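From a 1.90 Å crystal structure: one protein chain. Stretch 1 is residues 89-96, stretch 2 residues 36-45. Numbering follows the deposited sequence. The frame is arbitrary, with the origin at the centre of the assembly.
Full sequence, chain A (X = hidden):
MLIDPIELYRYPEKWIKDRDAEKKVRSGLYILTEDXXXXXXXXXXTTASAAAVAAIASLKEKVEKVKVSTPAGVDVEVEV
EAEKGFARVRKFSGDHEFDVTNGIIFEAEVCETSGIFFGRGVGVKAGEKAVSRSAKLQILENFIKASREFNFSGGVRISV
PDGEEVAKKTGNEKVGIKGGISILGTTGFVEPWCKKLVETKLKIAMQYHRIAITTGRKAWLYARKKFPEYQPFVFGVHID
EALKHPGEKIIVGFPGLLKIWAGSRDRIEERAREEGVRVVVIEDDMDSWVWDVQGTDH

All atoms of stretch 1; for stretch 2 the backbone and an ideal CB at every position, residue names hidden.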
# COMPACT_ATOMS: atom_id res chain seq x y z
N VAL A 89 -13.26 11.61 -1.20
CA VAL A 89 -12.44 10.76 -2.05
C VAL A 89 -12.67 9.29 -1.74
O VAL A 89 -12.69 8.90 -0.58
CB VAL A 89 -10.93 11.05 -1.87
CG1 VAL A 89 -10.12 10.27 -2.89
CG2 VAL A 89 -10.67 12.54 -2.00
N ARG A 90 -12.86 8.49 -2.77
CA ARG A 90 -13.11 7.07 -2.58
C ARG A 90 -11.84 6.28 -2.83
O ARG A 90 -11.12 6.51 -3.81
CB ARG A 90 -14.22 6.61 -3.54
CG ARG A 90 -14.85 5.24 -3.24
CD ARG A 90 -15.91 4.86 -4.29
NE ARG A 90 -17.08 5.73 -4.29
CZ ARG A 90 -18.05 5.69 -3.38
NH1 ARG A 90 -17.99 4.82 -2.38
NH2 ARG A 90 -19.07 6.54 -3.45
N LYS A 91 -11.53 5.35 -1.93
CA LYS A 91 -10.36 4.51 -2.09
C LYS A 91 -10.65 3.41 -3.10
O LYS A 91 -11.76 2.86 -3.12
CB LYS A 91 -9.97 3.85 -0.77
CG LYS A 91 -9.11 2.62 -0.99
CD LYS A 91 -8.73 1.91 0.28
CE LYS A 91 -8.01 0.62 -0.08
NZ LYS A 91 -7.60 -0.17 1.11
N PHE A 92 -9.67 3.08 -3.93
CA PHE A 92 -9.83 1.99 -4.88
C PHE A 92 -8.70 1.01 -4.66
O PHE A 92 -7.56 1.41 -4.39
CB PHE A 92 -9.87 2.49 -6.33
CG PHE A 92 -8.62 3.19 -6.79
CD1 PHE A 92 -7.52 2.46 -7.24
CD2 PHE A 92 -8.56 4.58 -6.84
CE1 PHE A 92 -6.39 3.10 -7.74
CE2 PHE A 92 -7.43 5.23 -7.34
CZ PHE A 92 -6.34 4.49 -7.80
N SER A 93 -9.01 -0.28 -4.74
CA SER A 93 -8.01 -1.32 -4.51
C SER A 93 -7.46 -2.00 -5.77
O SER A 93 -6.79 -3.02 -5.67
CB SER A 93 -8.59 -2.37 -3.57
OG SER A 93 -9.07 -1.77 -2.37
N GLY A 94 -7.71 -1.44 -6.94
CA GLY A 94 -7.21 -2.04 -8.16
C GLY A 94 -7.73 -3.46 -8.33
O GLY A 94 -8.89 -3.73 -8.04
N ASP A 95 -6.87 -4.38 -8.77
CA ASP A 95 -7.31 -5.75 -8.97
C ASP A 95 -7.17 -6.68 -7.77
O ASP A 95 -7.12 -7.90 -7.92
CB ASP A 95 -6.61 -6.35 -10.19
CG ASP A 95 -7.10 -5.74 -11.48
OD1 ASP A 95 -8.32 -5.79 -11.73
OD2 ASP A 95 -6.27 -5.21 -12.26
N HIS A 96 -7.11 -6.11 -6.58
CA HIS A 96 -7.01 -6.91 -5.37
C HIS A 96 -8.27 -7.78 -5.33
O HIS A 96 -9.37 -7.24 -5.31
CB HIS A 96 -6.94 -6.00 -4.16
CG HIS A 96 -6.61 -6.70 -2.88
ND1 HIS A 96 -7.41 -7.67 -2.33
CD2 HIS A 96 -5.55 -6.57 -2.04
CE1 HIS A 96 -6.87 -8.11 -1.21
NE2 HIS A 96 -5.74 -7.46 -1.01
N UNK A 36 -1.20 -8.45 -20.59
CA UNK A 36 -2.01 -7.37 -20.07
C UNK A 36 -1.40 -6.65 -18.88
O UNK A 36 -0.18 -6.65 -18.71
CB UNK A 36 -3.39 -7.91 -19.68
N UNK A 37 -2.26 -6.03 -18.06
CA UNK A 37 -1.83 -5.29 -16.88
C UNK A 37 -2.68 -5.63 -15.66
O UNK A 37 -3.82 -6.07 -15.78
CB UNK A 37 -1.89 -3.79 -17.15
N UNK A 38 -2.10 -5.46 -14.47
CA UNK A 38 -2.82 -5.65 -13.22
C UNK A 38 -2.81 -4.24 -12.64
O UNK A 38 -1.80 -3.54 -12.72
CB UNK A 38 -2.19 -6.70 -12.30
N UNK A 39 -3.94 -3.82 -12.08
CA UNK A 39 -4.06 -2.48 -11.51
C UNK A 39 -3.80 -2.43 -10.00
O UNK A 39 -4.39 -3.18 -9.23
CB UNK A 39 -5.46 -1.93 -11.80
N UNK A 40 -2.89 -1.54 -9.59
CA UNK A 40 -2.61 -1.36 -8.17
C UNK A 40 -3.66 -0.36 -7.66
O UNK A 40 -4.22 0.41 -8.44
CB UNK A 40 -1.18 -0.87 -7.92
N UNK A 41 -3.91 -0.38 -6.36
CA UNK A 41 -4.86 0.56 -5.79
C UNK A 41 -4.12 1.59 -4.96
O UNK A 41 -2.89 1.64 -5.01
CB UNK A 41 -5.91 -0.17 -4.94
N UNK A 42 -4.85 2.42 -4.23
CA UNK A 42 -4.24 3.41 -3.36
C UNK A 42 -4.66 3.05 -1.94
O UNK A 42 -5.78 2.60 -1.71
CB UNK A 42 -4.65 4.83 -3.73
N UNK A 43 -3.75 3.24 -0.99
CA UNK A 43 -4.03 2.92 0.40
C UNK A 43 -4.95 3.96 1.06
O UNK A 43 -5.20 5.02 0.51
CB UNK A 43 -2.72 2.81 1.18
N UNK A 44 -5.43 3.63 2.26
CA UNK A 44 -6.25 4.53 3.05
C UNK A 44 -5.40 5.78 3.34
O UNK A 44 -5.91 6.90 3.42
CB UNK A 44 -6.73 3.86 4.34
N UNK A 45 -4.09 5.57 3.48
CA UNK A 45 -3.18 6.68 3.74
C UNK A 45 -3.11 7.61 2.54
O UNK A 45 -3.14 8.84 2.70
CB UNK A 45 -1.78 6.16 4.09

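Position 36 lies beyond the reach of stretch 1, but its phi of 127° by itself favours a residue without a CB. It is Gly36. At position 37 an ideal CB finds nothing of stretch 1 within 5.5 Å, so the choice is left open; the residue is Tyr37, whose ring leads away.

Position 38 has extended angles and a CB directed sideways, 4.3 Å from Asp95 OD2. A medium-sized apolar chain could lie against Asp95 there. Leu38 occupies it, its CD2 3.8 Å from Asp95 CB.

Position 39 is anchored through its backbone. Its N donates to Asp95 OD2 at 2.7 Å and its O accepts from Asp95 N at 2.8 Å, so one aspartate closes both bonds whatever the side chain. The CB points toward stretch 1, 3.4 Å from Asp95 OD2; a long chain that can bend aside, or a small one, would suit, and a basic one is plausible near the carboxylate. In Arg39 the end of the chain leads away, and the guanidinium makes no salt bridge with Asp95.

At position 40 the CB points away, and stretch 1 sets little demand; the backbone O, however, sits at the edge of the Phe92 ring, 3.5 Å from CE1. The residue is Arg40, its guanidinium hydrogen-bonded elsewhere in the structure.

Position 41 is the most constrained. Its CA is 3.9 Å from Ser93 CA, and an ideal CB would stand 2.3 Å from Phe92 O and 2.4 Å from Ser93 CA, both clashes. Only glycine fits, and Gly41 lets the backbones pack closely, its CA 3.2 Å from Phe92 O.

Position 42 donates its N to Phe92 O at 2.9 Å. The CB points sideways, 4.4 Å from Phe92 CZ, so an apolar chain, branched or long, would find a ring to cover. Ile42 places CG1 over one face, 4.0 Å from the centroid of the Phe92 ring, while its CG2 lies 3.7 Å from Phe92 CZ.

Position 43 turns its CB away just before a helix, where serine, threonine, aspartate or asparagine commonly cap. Thr43 caps a backbone N just past the stretch.

At position 44, the ideal CB is 4.9 Å from Lys91 CD; a small or medium chain with an apolar part would suit. Thr44 sets CG2 4.1 Å from Lys91 CD.

Position 45, helical and out of reach, is undetermined by stretch 1; it is Gly45.

Stretch 2, residues 36-45: GYLRRGITTG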
# COMPACT_ATOMS: atom_id res chain seq x y z
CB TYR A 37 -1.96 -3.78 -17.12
CG TYR A 37 -1.05 -3.20 -18.19
CD1 TYR A 37 0.27 -2.85 -17.91
CD2 TYR A 37 -1.51 -3.02 -19.50
CE1 TYR A 37 1.12 -2.33 -18.90
CE2 TYR A 37 -0.67 -2.50 -20.51
CZ TYR A 37 0.64 -2.16 -20.20
OH TYR A 37 1.48 -1.66 -21.18
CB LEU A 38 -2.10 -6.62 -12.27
CG LEU A 38 -2.45 -8.11 -12.40
CD1 LEU A 38 -1.57 -8.93 -11.46
CD2 LEU A 38 -3.91 -8.32 -12.05
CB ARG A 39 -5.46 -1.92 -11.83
CG ARG A 39 -5.79 -1.79 -13.32
CD ARG A 39 -7.30 -1.90 -13.61
NE ARG A 39 -7.97 -0.61 -13.82
CZ ARG A 39 -7.93 0.11 -14.95
NH1 ARG A 39 -7.24 -0.32 -16.01
NH2 ARG A 39 -8.58 1.27 -15.03
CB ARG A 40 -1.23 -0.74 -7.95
CG ARG A 40 -0.06 -1.68 -8.17
CD ARG A 40 0.98 -1.45 -7.08
NE ARG A 40 2.12 -2.34 -7.20
CZ ARG A 40 3.13 -2.16 -8.06
NH1 ARG A 40 3.12 -1.11 -8.87
NH2 ARG A 40 4.14 -3.02 -8.09
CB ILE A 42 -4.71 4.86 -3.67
CG1 ILE A 42 -6.24 4.93 -3.67
CG2 ILE A 42 -4.10 5.33 -4.99
CD1 ILE A 42 -6.81 6.34 -3.71
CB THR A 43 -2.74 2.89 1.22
OG1 THR A 43 -2.08 4.14 1.06
CG2 THR A 43 -1.84 1.77 0.77
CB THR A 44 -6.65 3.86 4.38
OG1 THR A 44 -5.53 3.12 4.89
CG2 THR A 44 -7.80 2.89 4.18
O HOH W 1 -5.06 0.58 3.01
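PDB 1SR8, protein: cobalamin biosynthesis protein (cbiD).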